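Local coordinates for DUF1780 domain-containing protein (Pseudomonas aeruginosa, PDB 1Y0K), which is of unknown function but belongs to a family of putative endonucleases in the PDDEXK nuclease clan, at residues W32-F37 / F67-V72; E48-P53 / V60-A65; E138-A143 / G168-S173. All coordinates share one frame; numbering follows the deposited sequence.

Overall arrangement
The three contacts share one mixed sheet and its helical covering. Interaction 1 lays helix 26-40 on strand 65-73; interaction 2 is the hairpin that extends the sheet beyond that strand, its centre about 12 Å from the centre of interaction 1; interaction 3 pairs strand 140-146, the other neighbour of strand 65-73, with strand 171-175, its centre about 11 Å from that of interaction 1. Interactions 1 and 2 meet where Phe67 N probably bonds to Val60 O (2.8 Å), and Cys34 SG packs on Val60 CB. Interactions 1 and 3 meet through Glu68 N and Asp140 O (2.9 Å). Between interactions 2 and 3, Arg170 NH2 lies 2.9 Å from Gly64 O.

Interaction 1 of 3, residues W32-F37 / F67-V72; sequences WVCQRF and FEVFFV
Helix 32-37 lies across strand 67-72 almost at a right angle, the axes of the two segments 9.7 Å apart and their directions differing by 98°, and the join is made by apolar side chains. Phe67 can be followed outward from the strand. Its CB is 3.7 Å from Cys34 SG, and its ring then runs past the same sulfur, with CD2 closest at 3.6 Å. The sulfur approaches the ring obliquely, a Cys sulfur-aromatic contact. At the far end of the ring, CE1, across from CD2, and CZ reach the next turn of the helix: Phe67 CE1 stands 3.9 Å from Phe37 CE2. These two rings are almost perpendicular, at 89°, yet meet obliquely. Phe37 gets there because its CG is anti to the backbone N (chi1 177°), whereas Cys34 holds SG beside its own backbone N.

Further along the strand Val69 comes up between two helix residues, its CG2 3.8 Å from Cys34 SG and its CG1 4.0 Å from both CB and CG1 of Val33. The two valines slide past each other in opposite senses. The remaining methyl of Val33, CG2, goes to Phe71, 3.6 Å from CE2 of that ring.

Alternation along the strand separates its two sides. Phe67 and Val69 point at helix 26-40, while Glu68 and Phe70 point away; Phe70 touches helix 119-132, and Glu68 forms a salt bridge with Lys125 of that helix. Val33 and Phe37 also touch Leu142 of strand 140-146 and Val175 of strand 171-175, so this helix spans three neighbouring strands of the sheet.

Interaction 2 of 3, residues E48-P53 / V60-A65; sequences EDFAAP and VLFKGA
Segments 48-53 and 60-65 form an antiparallel hairpin in which Ala51 and Leu61 are a hydrogen-bonded pair: Leu61 N gives a short, nearly straight bond to Ala51 O (2.7 Å, 170°), and Ala51 N returns one to a lone pair of Leu61 O (3.1 Å). Beyond Leu61 the chain reverses through a type I' turn from Phe62 to Ala65.

Leu61 extends CD1 to Pro53 CB, 4.1 Å away. On the other face, the rings of Phe50 and Phe62 lie side by side with planes 24° apart but barely overlap, while Val60 CG1 comes to the edge of the Phe50 ring. Asp49 CB meets the edge of the Phe62 ring, 3.6 Å from CE1, and the extended Lys63 chain starts with CG over one face of that ring.

Asp49 OD2 and Lys63 NZ form only a long salt bridge, 3.9 Å, bridged by a water held 2.6 Å from OD2 and 2.8 Å from NZ. A second water joins Asp49 O to Lys63 N where direct pairing ends. Asp49 OD2 also accepts from Arg46 N, and with water bridging to Lys63 the charge attraction is probably weakened, so the hairpin probably owes more to its backbone bonds and buried phenylalanines.

Interaction 3 of 3, residues E138-A143 / G168-S173; sequences ELDLLA and GWRSLS
Arg170 meets the carboxylate of Asp140 side-on, NE to OD1 and NH2 to OD2, each bond on a syn lone pair and close to straight. Arg170 NE lies 3.0 Å from Asp140 OD1. The bond from Arg170 NH2 to Asp140 OD2 is shorter, at 2.7 Å. The two flat groups are nearly coplanar, 24° apart, because the arginine chain runs out extended and bends at chi3 (68°). The anti lone pair of OD1 accepts Ser171 OG at 2.8 Å, so this oxygen has two donors, which probably restrains rotation of the carboxylate. Glu138 adds charge alone: its OE1 lies 3.6 Å from Arg170 NH1 but well out of the guanidinium plane.

On the other face, Leu141 sits over the indole of Trp169, its CG 4.0 Å from the centroid of the five-membered ring in a CH-pi contact, while Leu139 CD1 approaches the indole edge.

Parallel backbone pairing sets these groups in place. Leu141 N bonds to Ser171 O, Ser173 N to Leu141 O (2.9 Å) and Ala143 N to Ser173 O; Arg170 N joins Leu139 O. A water binds Leu141 O and both serine hydroxyls, Ser171 OG and Ser173 OG.

Further out, Gly66 N donates to Asp140 OD2, and Arg170 NH2 also bonds to Gly64 O, which ties the ion pair to the hairpin turn. Leu142 packs on helix 26-40, Leu141 and Trp169 on helix 119-132. Two parallel central strands with a helix on each face are consistent with the alpha/beta core of PDDEXK-type nucleases.

Interaction 1 of 3, residues W32-F37 / F67-V72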
loop_
_atom_site.group_PDB
_atom_site.type_symbol
_atom_site.label_atom_id
_atom_site.label_comp_id
_atom_site.label_asym_id
_atom_site.label_seq_id
_atom_site.Cartn_x
_atom_site.Cartn_y
_atom_site.Cartn_z
ATOM N N TRP A 32 -4.161 10.849 -1.111
ATOM C CA TRP A 32 -2.987 10.888 -1.974
ATOM C C TRP A 32 -2.482 9.460 -2.208
ATOM O O TRP A 32 -2.186 9.099 -3.336
ATOM C CB TRP A 32 -1.905 11.783 -1.342
ATOM C CG TRP A 32 -0.554 11.823 -2.042
ATOM C CD1 TRP A 32 -0.134 12.741 -2.956
ATOM C CD2 TRP A 32 0.551 10.935 -1.822
ATOM N NE1 TRP A 32 1.164 12.467 -3.348
ATOM C CE2 TRP A 32 1.608 11.365 -2.662
ATOM C CE3 TRP A 32 0.750 9.810 -0.999
ATOM C CZ2 TRP A 32 2.845 10.708 -2.706
ATOM C CZ3 TRP A 32 1.989 9.153 -1.036
ATOM C CH2 TRP A 32 3.023 9.609 -1.886
ATOM N N VAL A 33 -2.413 8.647 -1.153
ATOM C CA VAL A 33 -1.984 7.244 -1.300
ATOM C C VAL A 33 -2.905 6.495 -2.275
ATOM O O VAL A 33 -2.439 5.781 -3.173
ATOM C CB VAL A 33 -1.939 6.508 0.055
ATOM C CG1 VAL A 33 -1.717 5.015 -0.149
ATOM C CG2 VAL A 33 -0.818 7.085 0.931
ATOM N N CYS A 34 -4.210 6.658 -2.088
ATOM C CA CYS A 34 -5.188 6.035 -2.979
ATOM C C CYS A 34 -4.971 6.485 -4.426
ATOM O O CYS A 34 -4.991 5.664 -5.332
ATOM C CB CYS A 34 -6.614 6.348 -2.517
ATOM S SG CYS A 34 -7.008 5.598 -0.909
ATOM N N GLN A 35 -4.765 7.781 -4.645
ATOM C CA GLN A 35 -4.525 8.257 -6.014
ATOM C C GLN A 35 -3.282 7.630 -6.631
ATOM O O GLN A 35 -3.318 7.202 -7.781
ATOM C CB GLN A 35 -4.413 9.777 -6.055
ATOM C CG GLN A 35 -5.746 10.485 -5.941
ATOM C CD GLN A 35 -5.598 11.975 -6.183
ATOM O OE1 GLN A 35 -5.063 12.404 -7.209
ATOM N NE2 GLN A 35 -6.055 12.765 -5.245
ATOM N N ARG A 36 -2.188 7.571 -5.870
ATOM C CA ARG A 36 -0.932 6.972 -6.369
ATOM C C ARG A 36 -1.143 5.504 -6.747
ATOM O O ARG A 36 -0.633 5.025 -7.767
ATOM C CB ARG A 36 0.194 7.091 -5.329
ATOM C CG ARG A 36 0.617 8.544 -4.939
ATOM C CD ARG A 36 1.081 9.437 -6.135
ATOM N NE ARG A 36 0.020 9.946 -7.019
ATOM C CZ ARG A 36 -0.890 10.872 -6.700
ATOM N NH1 ARG A 36 -1.788 11.262 -7.602
ATOM N NH2 ARG A 36 -0.937 11.403 -5.485
ATOM N N PHE A 37 -1.907 4.795 -5.922
ATOM C CA PHE A 37 -2.219 3.379 -6.166
ATOM C C PHE A 37 -3.055 3.206 -7.436
ATOM O O PHE A 37 -2.747 2.362 -8.284
ATOM C CB PHE A 37 -2.949 2.826 -4.929
ATOM C CG PHE A 37 -3.411 1.403 -5.051
ATOM C CD1 PHE A 37 -2.500 0.369 -5.249
ATOM C CD2 PHE A 37 -4.760 1.090 -4.892
ATOM C CE1 PHE A 37 -2.925 -0.949 -5.320
ATOM C CE2 PHE A 37 -5.204 -0.228 -4.970
ATOM C CZ PHE A 37 -4.271 -1.258 -5.179
ATOM N N PHE A 67 -11.108 1.896 1.231
ATOM C CA PHE A 67 -9.663 1.846 1.455
ATOM C C PHE A 67 -9.309 2.235 2.873
ATOM O O PHE A 67 -9.559 3.371 3.301
ATOM C CB PHE A 67 -8.923 2.761 0.479
ATOM C CG PHE A 67 -8.803 2.212 -0.923
ATOM C CD1 PHE A 67 -8.239 0.953 -1.159
ATOM C CD2 PHE A 67 -9.207 2.974 -2.001
ATOM C CE1 PHE A 67 -8.113 0.454 -2.459
ATOM C CE2 PHE A 67 -9.066 2.503 -3.307
ATOM C CZ PHE A 67 -8.528 1.234 -3.535
ATOM N N GLU A 68 -8.716 1.273 3.588
ATOM C CA GLU A 68 -8.189 1.475 4.925
ATOM C C GLU A 68 -6.680 1.650 4.763
ATOM O O GLU A 68 -5.955 0.693 4.485
ATOM C CB GLU A 68 -8.540 0.258 5.784
ATOM C CG GLU A 68 -7.868 0.165 7.154
ATOM C CD GLU A 68 -8.462 1.088 8.176
ATOM O OE1 GLU A 68 -9.311 1.947 7.814
ATOM O OE2 GLU A 68 -8.073 0.938 9.362
ATOM N N VAL A 69 -6.232 2.887 4.902
ATOM C CA VAL A 69 -4.869 3.257 4.498
ATOM C C VAL A 69 -3.925 3.285 5.695
ATOM O O VAL A 69 -4.235 3.886 6.732
ATOM C CB VAL A 69 -4.880 4.628 3.787
ATOM C CG1 VAL A 69 -3.457 5.107 3.475
ATOM C CG2 VAL A 69 -5.725 4.531 2.506
ATOM N N PHE A 70 -2.779 2.622 5.567
ATOM C CA PHE A 70 -1.775 2.706 6.625
ATOM C C PHE A 70 -0.370 2.849 6.054
ATOM O O PHE A 70 -0.140 2.561 4.882
ATOM C CB PHE A 70 -1.897 1.538 7.610
ATOM C CG PHE A 70 -1.559 0.188 7.031
ATOM C CD1 PHE A 70 -0.350 -0.433 7.354
ATOM C CD2 PHE A 70 -2.463 -0.482 6.197
ATOM C CE1 PHE A 70 -0.038 -1.708 6.853
ATOM C CE2 PHE A 70 -2.155 -1.757 5.670
ATOM C CZ PHE A 70 -0.941 -2.365 5.995
ATOM N N PHE A 71 0.550 3.326 6.889
ATOM C CA PHE A 71 1.905 3.653 6.454
ATOM C C PHE A 71 2.921 2.739 7.099
ATOM O O PHE A 71 2.879 2.500 8.321
ATOM C CB PHE A 71 2.215 5.124 6.737
ATOM C CG PHE A 71 1.310 6.066 5.999
ATOM C CD1 PHE A 71 0.045 6.382 6.506
ATOM C CD2 PHE A 71 1.711 6.625 4.787
ATOM C CE1 PHE A 71 -0.818 7.236 5.801
ATOM C CE2 PHE A 71 0.863 7.485 4.083
ATOM C CZ PHE A 71 -0.402 7.788 4.601
ATOM N N VAL A 72 3.802 2.206 6.258
ATOM C CA VAL A 72 4.875 1.298 6.665
ATOM C C VAL A 72 6.184 2.008 6.341
ATOM O O VAL A 72 6.646 1.996 5.201
ATOM C CB VAL A 72 4.779 -0.061 5.935
ATOM C CG1 VAL A 72 5.896 -1.019 6.399
ATOM C CG2 VAL A 72 3.405 -0.701 6.170
#

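Interaction 2 of 3, residues E48-P53 / V60-A65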
loop_
_atom_site.group_PDB
_atom_site.type_symbol
_atom_site.label_atom_id
_atom_site.label_comp_id
_atom_site.label_asym_id
_atom_site.label_seq_id
_atom_site.Cartn_x
_atom_site.Cartn_y
_atom_site.Cartn_z
ATOM N N GLU A 48 -13.875 13.966 -7.637
ATOM C CA GLU A 48 -15.147 13.770 -6.932
ATOM C C GLU A 48 -15.412 12.310 -6.530
ATOM O O GLU A 48 -16.281 12.041 -5.696
ATOM C CB GLU A 48 -16.308 14.282 -7.794
ATOM C CG GLU A 48 -16.267 13.795 -9.240
ATOM C CD GLU A 48 -15.576 14.777 -10.210
ATOM O OE1 GLU A 48 -14.580 15.459 -9.839
ATOM O OE2 GLU A 48 -16.042 14.855 -11.371
ATOM N N ASP A 49 -14.670 11.371 -7.120
ATOM C CA ASP A 49 -14.841 9.952 -6.803
ATOM C C ASP A 49 -14.398 9.546 -5.391
ATOM O O ASP A 49 -14.788 8.486 -4.914
ATOM C CB ASP A 49 -14.130 9.058 -7.817
ATOM C CG ASP A 49 -14.703 9.173 -9.218
ATOM O OD1 ASP A 49 -15.904 9.492 -9.362
ATOM O OD2 ASP A 49 -13.942 8.912 -10.175
ATOM N N PHE A 50 -13.563 10.357 -4.744
ATOM C CA PHE A 50 -13.096 10.042 -3.391
ATOM C C PHE A 50 -13.991 10.686 -2.342
ATOM O O PHE A 50 -14.367 11.855 -2.471
ATOM C CB PHE A 50 -11.650 10.505 -3.201
ATOM C CG PHE A 50 -10.717 9.974 -4.237
ATOM C CD1 PHE A 50 -10.378 10.744 -5.345
ATOM C CD2 PHE A 50 -10.208 8.684 -4.130
ATOM C CE1 PHE A 50 -9.533 10.246 -6.316
ATOM C CE2 PHE A 50 -9.363 8.180 -5.093
ATOM C CZ PHE A 50 -9.024 8.960 -6.192
ATOM N N ALA A 51 -14.328 9.921 -1.312
ATOM C CA ALA A 51 -15.128 10.431 -0.211
ATOM C C ALA A 51 -14.680 9.817 1.106
ATOM O O ALA A 51 -14.091 8.733 1.131
ATOM C CB ALA A 51 -16.606 10.159 -0.457
ATOM N N ALA A 52 -14.946 10.523 2.201
ATOM C CA ALA A 52 -14.704 9.961 3.526
ATOM C C ALA A 52 -15.996 9.324 4.049
ATOM O O ALA A 52 -17.088 9.860 3.822
ATOM C CB ALA A 52 -14.192 11.034 4.474
ATOM N N PRO A 53 -15.890 8.170 4.731
ATOM C CA PRO A 53 -17.086 7.549 5.292
ATOM C C PRO A 53 -17.517 8.244 6.573
ATOM O O PRO A 53 -16.761 9.055 7.123
ATOM C CB PRO A 53 -16.610 6.133 5.621
ATOM C CG PRO A 53 -15.194 6.322 5.988
ATOM C CD PRO A 53 -14.682 7.372 5.025
ATOM N N VAL A 60 -10.964 6.017 3.026
ATOM C CA VAL A 60 -11.289 6.607 1.737
ATOM C C VAL A 60 -12.180 5.668 0.944
ATOM O O VAL A 60 -11.818 4.511 0.697
ATOM C CB VAL A 60 -10.000 6.922 0.921
ATOM C CG1 VAL A 60 -10.350 7.446 -0.473
ATOM C CG2 VAL A 60 -9.103 7.916 1.672
ATOM N N LEU A 61 -13.349 6.172 0.543
ATOM C CA LEU A 61 -14.243 5.434 -0.343
ATOM C C LEU A 61 -13.950 5.776 -1.797
ATOM O O LEU A 61 -13.776 6.942 -2.144
ATOM C CB LEU A 61 -15.718 5.738 -0.029
ATOM C CG LEU A 61 -16.182 5.609 1.435
ATOM C CD1 LEU A 61 -17.621 6.108 1.603
ATOM C CD2 LEU A 61 -16.073 4.177 1.923
ATOM N N PHE A 62 -13.889 4.754 -2.638
ATOM C CA PHE A 62 -13.744 4.961 -4.083
ATOM C C PHE A 62 -14.420 3.830 -4.826
ATOM O O PHE A 62 -13.970 2.689 -4.756
ATOM C CB PHE A 62 -12.260 5.026 -4.480
ATOM C CG PHE A 62 -12.032 5.031 -5.970
ATOM C CD1 PHE A 62 -12.199 6.202 -6.702
ATOM C CD2 PHE A 62 -11.660 3.873 -6.640
ATOM C CE1 PHE A 62 -12.011 6.212 -8.094
ATOM C CE2 PHE A 62 -11.457 3.875 -8.030
ATOM C CZ PHE A 62 -11.635 5.043 -8.756
ATOM N N LYS A 63 -15.498 4.148 -5.544
ATOM C CA LYS A 63 -16.197 3.181 -6.415
ATOM C C LYS A 63 -16.329 1.759 -5.839
ATOM O O LYS A 63 -15.915 0.761 -6.460
ATOM C CB LYS A 63 -15.534 3.132 -7.792
ATOM C CG LYS A 63 -15.504 4.471 -8.497
ATOM C CD LYS A 63 -14.889 4.349 -9.889
ATOM C CE LYS A 63 -14.922 5.703 -10.589
ATOM N NZ LYS A 63 -14.694 5.611 -12.060
ATOM N N GLY A 64 -16.898 1.675 -4.648
ATOM C CA GLY A 64 -17.142 0.386 -4.026
ATOM C C GLY A 64 -16.012 -0.085 -3.122
ATOM O O GLY A 64 -16.238 -0.940 -2.260
ATOM N N ALA A 65 -14.806 0.449 -3.331
ATOM C CA ALA A 65 -13.676 0.164 -2.434
ATOM C C ALA A 65 -13.810 0.938 -1.133
ATOM O O ALA A 65 -14.284 2.071 -1.121
ATOM C CB ALA A 65 -12.330 0.485 -3.106
HETATM O O HOH W 1 -16.568 6.676 -5.829
HETATM O O HOH W 2 -14.740 8.308 -12.622
#

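Interaction 3 of 3, residues E138-A143 / G168-S173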
loop_
_atom_site.group_PDB
_atom_site.type_symbol
_atom_site.label_atom_id
_atom_site.label_comp_id
_atom_site.label_asym_id
_atom_site.label_seq_id
_atom_site.Cartn_x
_atom_site.Cartn_y
_atom_site.Cartn_z
ATOM N N GLU A 138 -15.253 -6.092 4.901
ATOM C CA GLU A 138 -15.712 -4.995 4.045
ATOM C C GLU A 138 -14.583 -3.999 3.769
ATOM O O GLU A 138 -14.792 -2.979 3.101
ATOM C CB GLU A 138 -16.928 -4.274 4.659
ATOM C CG GLU A 138 -18.217 -5.121 4.645
ATOM C CD GLU A 138 -18.750 -5.408 3.240
ATOM O OE1 GLU A 138 -18.611 -4.552 2.344
ATOM O OE2 GLU A 138 -19.326 -6.502 3.028
ATOM N N LEU A 139 -13.389 -4.314 4.271
ATOM C CA LEU A 139 -12.265 -3.380 4.216
ATOM C C LEU A 139 -11.208 -3.805 3.204
ATOM O O LEU A 139 -10.789 -4.965 3.167
ATOM C CB LEU A 139 -11.622 -3.225 5.606
ATOM C CG LEU A 139 -12.513 -2.704 6.749
ATOM C CD1 LEU A 139 -11.720 -2.605 8.055
ATOM C CD2 LEU A 139 -13.155 -1.357 6.408
ATOM N N ASP A 140 -10.793 -2.842 2.394
ATOM C CA ASP A 140 -9.708 -3.018 1.430
ATOM C C ASP A 140 -8.457 -2.330 1.958
ATOM O O ASP A 140 -8.334 -1.106 1.898
ATOM C CB ASP A 140 -10.130 -2.412 0.096
ATOM C CG ASP A 140 -11.440 -3.007 -0.413
ATOM O OD1 ASP A 140 -11.498 -4.243 -0.575
ATOM O OD2 ASP A 140 -12.403 -2.242 -0.658
ATOM N N LEU A 141 -7.545 -3.114 2.515
ATOM C CA LEU A 141 -6.359 -2.542 3.142
ATOM C C LEU A 141 -5.372 -2.079 2.079
ATOM O O LEU A 141 -5.165 -2.764 1.075
ATOM C CB LEU A 141 -5.700 -3.553 4.089
ATOM C CG LEU A 141 -6.315 -3.683 5.501
ATOM C CD1 LEU A 141 -5.726 -2.651 6.412
ATOM C CD2 LEU A 141 -7.854 -3.579 5.535
ATOM N N LEU A 142 -4.778 -0.913 2.313
ATOM C CA LEU A 142 -3.821 -0.317 1.376
ATOM C C LEU A 142 -2.646 0.263 2.149
ATOM O O LEU A 142 -2.798 1.257 2.866
ATOM C CB LEU A 142 -4.491 0.770 0.527
ATOM C CG LEU A 142 -3.611 1.488 -0.501
ATOM C CD1 LEU A 142 -3.004 0.487 -1.505
ATOM C CD2 LEU A 142 -4.416 2.577 -1.230
ATOM N N ALA A 143 -1.486 -0.380 2.019
ATOM C CA ALA A 143 -0.279 0.056 2.726
ATOM C C ALA A 143 0.551 0.933 1.818
ATOM O O ALA A 143 0.839 0.531 0.684
ATOM C CB ALA A 143 0.562 -1.163 3.142
ATOM N N GLY A 168 -8.970 -11.640 7.817
ATOM C CA GLY A 168 -10.333 -11.465 7.307
ATOM C C GLY A 168 -10.621 -10.264 6.424
ATOM O O GLY A 168 -11.773 -10.054 6.033
ATOM N N TRP A 169 -9.596 -9.477 6.093
ATOM C CA TRP A 169 -9.768 -8.331 5.177
ATOM C C TRP A 169 -10.335 -8.754 3.824
ATOM O O TRP A 169 -10.079 -9.861 3.355
ATOM C CB TRP A 169 -8.425 -7.617 4.916
ATOM C CG TRP A 169 -7.557 -7.481 6.111
ATOM C CD1 TRP A 169 -6.334 -8.074 6.315
ATOM C CD2 TRP A 169 -7.837 -6.721 7.290
ATOM N NE1 TRP A 169 -5.832 -7.704 7.544
ATOM C CE2 TRP A 169 -6.738 -6.889 8.168
ATOM C CE3 TRP A 169 -8.912 -5.916 7.698
ATOM C CZ2 TRP A 169 -6.682 -6.274 9.417
ATOM C CZ3 TRP A 169 -8.852 -5.313 8.938
ATOM C CH2 TRP A 169 -7.744 -5.496 9.785
ATOM N N ARG A 170 -11.073 -7.852 3.172
ATOM C CA ARG A 170 -11.577 -8.137 1.830
ATOM C C ARG A 170 -10.453 -8.190 0.786
ATOM O O ARG A 170 -10.484 -8.996 -0.150
ATOM C CB ARG A 170 -12.607 -7.095 1.407
ATOM C CG ARG A 170 -13.270 -7.481 0.083
ATOM C CD ARG A 170 -14.522 -6.696 -0.169
ATOM N NE ARG A 170 -14.257 -5.281 -0.417
ATOM C CZ ARG A 170 -15.222 -4.391 -0.605
ATOM N NH1 ARG A 170 -16.493 -4.786 -0.557
ATOM N NH2 ARG A 170 -14.930 -3.116 -0.824
ATOM N N SER A 171 -9.466 -7.321 0.965
ATOM C CA SER A 171 -8.322 -7.233 0.060
ATOM C C SER A 171 -7.167 -6.544 0.780
ATOM O O SER A 171 -7.358 -5.897 1.814
ATOM C CB SER A 171 -8.696 -6.470 -1.225
ATOM O OG SER A 171 -8.851 -5.074 -0.987
ATOM N N LEU A 172 -5.965 -6.719 0.236
ATOM C CA LEU A 172 -4.781 -6.070 0.785
ATOM C C LEU A 172 -3.898 -5.750 -0.392
ATOM O O LEU A 172 -3.621 -6.621 -1.215
ATOM C CB LEU A 172 -4.046 -6.991 1.754
ATOM C CG LEU A 172 -2.680 -6.522 2.290
ATOM C CD1 LEU A 172 -2.785 -5.201 3.067
ATOM C CD2 LEU A 172 -2.070 -7.597 3.159
ATOM N N SER A 173 -3.468 -4.497 -0.446
ATOM C CA SER A 173 -2.603 -4.004 -1.505
ATOM C C SER A 173 -1.490 -3.168 -0.898
ATOM O O SER A 173 -1.636 -2.642 0.211
ATOM C CB SER A 173 -3.398 -3.161 -2.501
ATOM O OG SER A 173 -4.496 -3.882 -3.036
HETATM O O HOH W 3 -6.622 -3.396 -1.289
#